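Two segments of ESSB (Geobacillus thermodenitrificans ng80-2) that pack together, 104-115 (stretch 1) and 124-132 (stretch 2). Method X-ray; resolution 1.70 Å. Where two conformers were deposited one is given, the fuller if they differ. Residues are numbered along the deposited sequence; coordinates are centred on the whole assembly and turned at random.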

# COMPACT_ATOMS: atom_id res chain seq x y z
N ARG A 104 -16.79 -6.96 -2.37
CA ARG A 104 -17.38 -6.07 -3.38
C ARG A 104 -16.51 -5.93 -4.64
O ARG A 104 -16.55 -4.90 -5.30
CB ARG A 104 -17.67 -4.67 -2.78
CG ARG A 104 -18.08 -4.70 -1.32
CD ARG A 104 -18.34 -3.29 -0.88
NE ARG A 104 -17.12 -2.65 -0.40
CZ ARG A 104 -16.82 -1.36 -0.54
NH1 ARG A 104 -17.66 -0.54 -1.18
NH2 ARG A 104 -15.68 -0.91 -0.04
N ARG A 105 -15.76 -6.99 -5.01
CA ARG A 105 -14.97 -7.02 -6.25
C ARG A 105 -13.65 -6.18 -6.17
O ARG A 105 -12.88 -6.14 -7.10
CB ARG A 105 -15.81 -6.59 -7.48
CG ARG A 105 -16.75 -7.67 -8.05
CD ARG A 105 -17.51 -7.18 -9.29
NE ARG A 105 -18.31 -6.03 -8.98
CZ ARG A 105 -18.28 -4.85 -9.62
NH1 ARG A 105 -17.54 -4.69 -10.68
NH2 ARG A 105 -19.06 -3.86 -9.20
N LEU A 106 -13.41 -5.52 -5.05
CA LEU A 106 -12.22 -4.60 -4.97
C LEU A 106 -10.93 -5.37 -4.67
O LEU A 106 -10.95 -6.30 -3.85
CB LEU A 106 -12.43 -3.50 -3.92
CG LEU A 106 -13.64 -2.66 -4.21
CD1 LEU A 106 -13.78 -1.71 -2.96
CD2 LEU A 106 -13.46 -1.86 -5.49
N ILE A 107 -9.83 -5.07 -5.35
CA ILE A 107 -8.57 -5.80 -5.17
C ILE A 107 -7.46 -4.83 -4.87
O ILE A 107 -7.27 -3.85 -5.62
CB ILE A 107 -8.22 -6.65 -6.40
CG1 ILE A 107 -9.35 -7.69 -6.65
CG2 ILE A 107 -6.84 -7.32 -6.25
CD1 ILE A 107 -9.17 -8.57 -7.95
N PHE A 108 -6.70 -5.06 -3.80
CA PHE A 108 -5.73 -4.04 -3.35
C PHE A 108 -4.29 -4.30 -3.80
O PHE A 108 -3.86 -5.47 -3.87
CB PHE A 108 -5.84 -3.89 -1.83
CG PHE A 108 -7.19 -3.35 -1.41
CD1 PHE A 108 -7.42 -2.00 -1.42
CD2 PHE A 108 -8.25 -4.23 -1.13
CE1 PHE A 108 -8.68 -1.49 -1.08
CE2 PHE A 108 -9.54 -3.74 -0.81
CZ PHE A 108 -9.75 -2.38 -0.78
N ILE A 109 -3.64 -3.23 -4.27
CA ILE A 109 -2.18 -3.25 -4.61
C ILE A 109 -1.47 -2.36 -3.60
O ILE A 109 -1.80 -1.15 -3.44
CB ILE A 109 -1.86 -2.87 -6.09
CG1 ILE A 109 -0.33 -2.65 -6.32
CG2 ILE A 109 -2.64 -1.56 -6.60
CD1 ILE A 109 0.01 -2.75 -7.85
N VAL A 110 -0.45 -2.94 -2.92
CA VAL A 110 0.16 -2.26 -1.80
C VAL A 110 1.59 -1.84 -2.16
O VAL A 110 2.48 -2.65 -2.48
CB VAL A 110 0.18 -3.15 -0.54
CG1 VAL A 110 0.90 -2.44 0.60
CG2 VAL A 110 -1.26 -3.57 -0.18
N CYS A 111 1.85 -0.54 -2.12
CA CYS A 111 3.18 -0.01 -2.33
C CYS A 111 3.16 1.44 -1.82
O CYS A 111 2.08 1.99 -1.70
CB CYS A 111 3.73 -0.20 -3.72
SG CYS A 111 2.63 0.74 -4.93
N PRO A 112 4.32 2.05 -1.55
CA PRO A 112 4.34 3.38 -0.94
C PRO A 112 3.69 4.43 -1.84
O PRO A 112 2.99 5.30 -1.28
CB PRO A 112 5.88 3.66 -0.75
CG PRO A 112 6.37 2.26 -0.40
CD PRO A 112 5.61 1.34 -1.38
N GLU A 113 3.77 4.29 -3.15
CA GLU A 113 3.23 5.31 -4.09
C GLU A 113 1.70 5.30 -4.00
O GLU A 113 1.03 6.29 -4.39
CB GLU A 113 3.60 5.00 -5.54
CG GLU A 113 3.40 6.15 -6.47
CD GLU A 113 3.77 5.88 -7.92
OE1 GLU A 113 3.98 4.71 -8.36
OE2 GLU A 113 3.85 6.91 -8.64
N ASN A 114 1.15 4.17 -3.56
CA ASN A 114 -0.30 4.01 -3.57
C ASN A 114 -0.98 4.25 -2.24
O ASN A 114 -2.15 3.93 -2.08
CB ASN A 114 -0.65 2.62 -4.09
CG ASN A 114 -2.03 2.56 -4.67
OD1 ASN A 114 -2.55 3.54 -5.26
ND2 ASN A 114 -2.66 1.39 -4.52
N LEU A 115 -0.22 4.77 -1.27
CA LEU A 115 -0.81 4.93 0.04
C LEU A 115 -0.78 6.37 0.55
O LEU A 115 0.23 7.03 0.43
CB LEU A 115 -0.03 4.11 1.02
CG LEU A 115 -0.16 2.59 0.98
CD1 LEU A 115 0.90 1.93 1.88
CD2 LEU A 115 -1.58 2.16 1.44
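Stretch 2 124-132: FFLHVGVKE

Stretch 2 runs antiparallel to stretch 1 and pairs with it at two separate places, Leu115 opposite Phe125 and Leu106-Ile107 opposite Val130-Gly129; between them both chains leave regular strand pairing. Phe125, an extended strand residue with chi1 m, has the most surface covered. Its ring reaches across the gap: Phe125 CE1 lies 3.4 Å from Leu115 CD2 and 3.7 Å from Val110 CG2, while Phe125 CD2 comes within 3.3 Å of Phe108 CD1. The Phe108 and Phe125 rings meet obliquely, centroids 5.0 Å apart and planes at 43°, and Val128 CG1 lies over one face of the Phe108 ring. Asn114 fastens the irregular middle. Asn114 O accepts from Leu126 N (2.9 Å), its OD1 from His127 N (2.7 Å), and its ND2 donates both to His127 O (3.0 Å) and, within stretch 1, to Ile109 O (2.9 Å), so the backbone O and the side-chain amide of Asn114 together bond to the bend at Leu126-His127, where Leu126 has phi/psi of -81/-70. A water extends this link, accepting from Ile109 N (2.9 Å) and donating to His127 O (2.8 Å). Beyond it, Ile107 and Gly129 exchange two backbone hydrogen bonds, N to O in each direction at 2.9 Å, and Lys131 N donates to Arg105 O at 2.7 Å. Ile107 CD1 packs 3.6 Å from Lys131 CB.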

# COMPACT_ATOMS: atom_id res chain seq x y z
N PHE A 124 -4.88 4.67 3.63
CA PHE A 124 -5.83 4.62 2.55
C PHE A 124 -5.13 4.39 1.25
O PHE A 124 -4.10 4.95 0.96
CB PHE A 124 -6.62 5.91 2.43
CG PHE A 124 -7.53 6.16 3.58
CD1 PHE A 124 -6.98 6.48 4.88
CD2 PHE A 124 -8.90 6.01 3.45
CE1 PHE A 124 -7.86 6.66 6.01
CE2 PHE A 124 -9.75 6.18 4.55
CZ PHE A 124 -9.23 6.49 5.82
N PHE A 125 -5.76 3.62 0.36
CA PHE A 125 -5.21 3.40 -0.97
C PHE A 125 -5.70 4.40 -1.94
O PHE A 125 -6.89 4.81 -1.89
CB PHE A 125 -5.61 1.99 -1.50
CG PHE A 125 -5.04 0.91 -0.71
CD1 PHE A 125 -3.72 0.55 -0.90
CD2 PHE A 125 -5.77 0.28 0.26
CE1 PHE A 125 -3.15 -0.44 -0.17
CE2 PHE A 125 -5.21 -0.69 1.05
CZ PHE A 125 -3.87 -1.04 0.86
N LEU A 126 -4.85 4.79 -2.87
CA LEU A 126 -5.19 5.63 -3.92
C LEU A 126 -5.89 4.87 -5.03
O LEU A 126 -7.10 5.03 -5.24
CB LEU A 126 -3.96 6.35 -4.48
CG LEU A 126 -3.42 7.36 -3.43
CD1 LEU A 126 -2.02 7.74 -3.68
CD2 LEU A 126 -4.34 8.60 -3.43
N HIS A 127 -5.15 4.05 -5.73
CA HIS A 127 -5.73 3.22 -6.81
C HIS A 127 -6.18 1.85 -6.26
O HIS A 127 -5.48 1.26 -5.45
CB HIS A 127 -4.71 2.94 -7.88
CG HIS A 127 -5.21 1.97 -8.92
ND1 HIS A 127 -6.18 2.30 -9.84
CD2 HIS A 127 -5.01 0.66 -9.04
CE1 HIS A 127 -6.51 1.23 -10.53
NE2 HIS A 127 -5.77 0.21 -10.10
N VAL A 128 -7.35 1.37 -6.73
CA VAL A 128 -7.83 0.02 -6.32
C VAL A 128 -8.29 -0.67 -7.59
O VAL A 128 -8.76 -0.02 -8.52
CB VAL A 128 -9.01 0.23 -5.38
CG1 VAL A 128 -9.57 -1.06 -5.01
CG2 VAL A 128 -8.53 0.94 -4.02
N GLY A 129 -7.90 -1.98 -7.71
CA GLY A 129 -8.39 -2.82 -8.86
C GLY A 129 -9.81 -3.36 -8.65
O GLY A 129 -10.43 -3.26 -7.59
N VAL A 130 -10.37 -3.79 -9.79
CA VAL A 130 -11.67 -4.42 -9.82
C VAL A 130 -11.60 -5.75 -10.43
O VAL A 130 -11.09 -5.95 -11.53
CB VAL A 130 -12.67 -3.55 -10.64
CG1 VAL A 130 -14.10 -4.14 -10.57
CG2 VAL A 130 -12.63 -2.13 -10.07
N LYS A 131 -12.03 -6.73 -9.64
CA LYS A 131 -11.98 -8.12 -10.15
C LYS A 131 -12.58 -8.31 -11.53
O LYS A 131 -13.71 -7.89 -11.79
CB LYS A 131 -12.56 -9.05 -9.10
CG LYS A 131 -12.22 -10.60 -9.35
CD LYS A 131 -13.03 -11.46 -8.33
CE LYS A 131 -13.23 -12.93 -8.75
NZ LYS A 131 -12.24 -13.45 -9.75
N GLU A 132 -11.78 -8.95 -12.41
CA GLU A 132 -12.14 -9.27 -13.84
C GLU A 132 -12.41 -7.99 -14.69
O GLU A 132 -13.07 -8.03 -15.74
CB GLU A 132 -13.38 -10.16 -13.86
CG GLU A 132 -13.17 -11.57 -13.36
CD GLU A 132 -14.31 -12.48 -13.70
OE1 GLU A 132 -15.44 -12.30 -13.16
OE2 GLU A 132 -14.04 -13.42 -14.50
O HOH W 1 -16.19 -6.77 -12.45
O HOH W 2 -5.13 -0.84 -3.67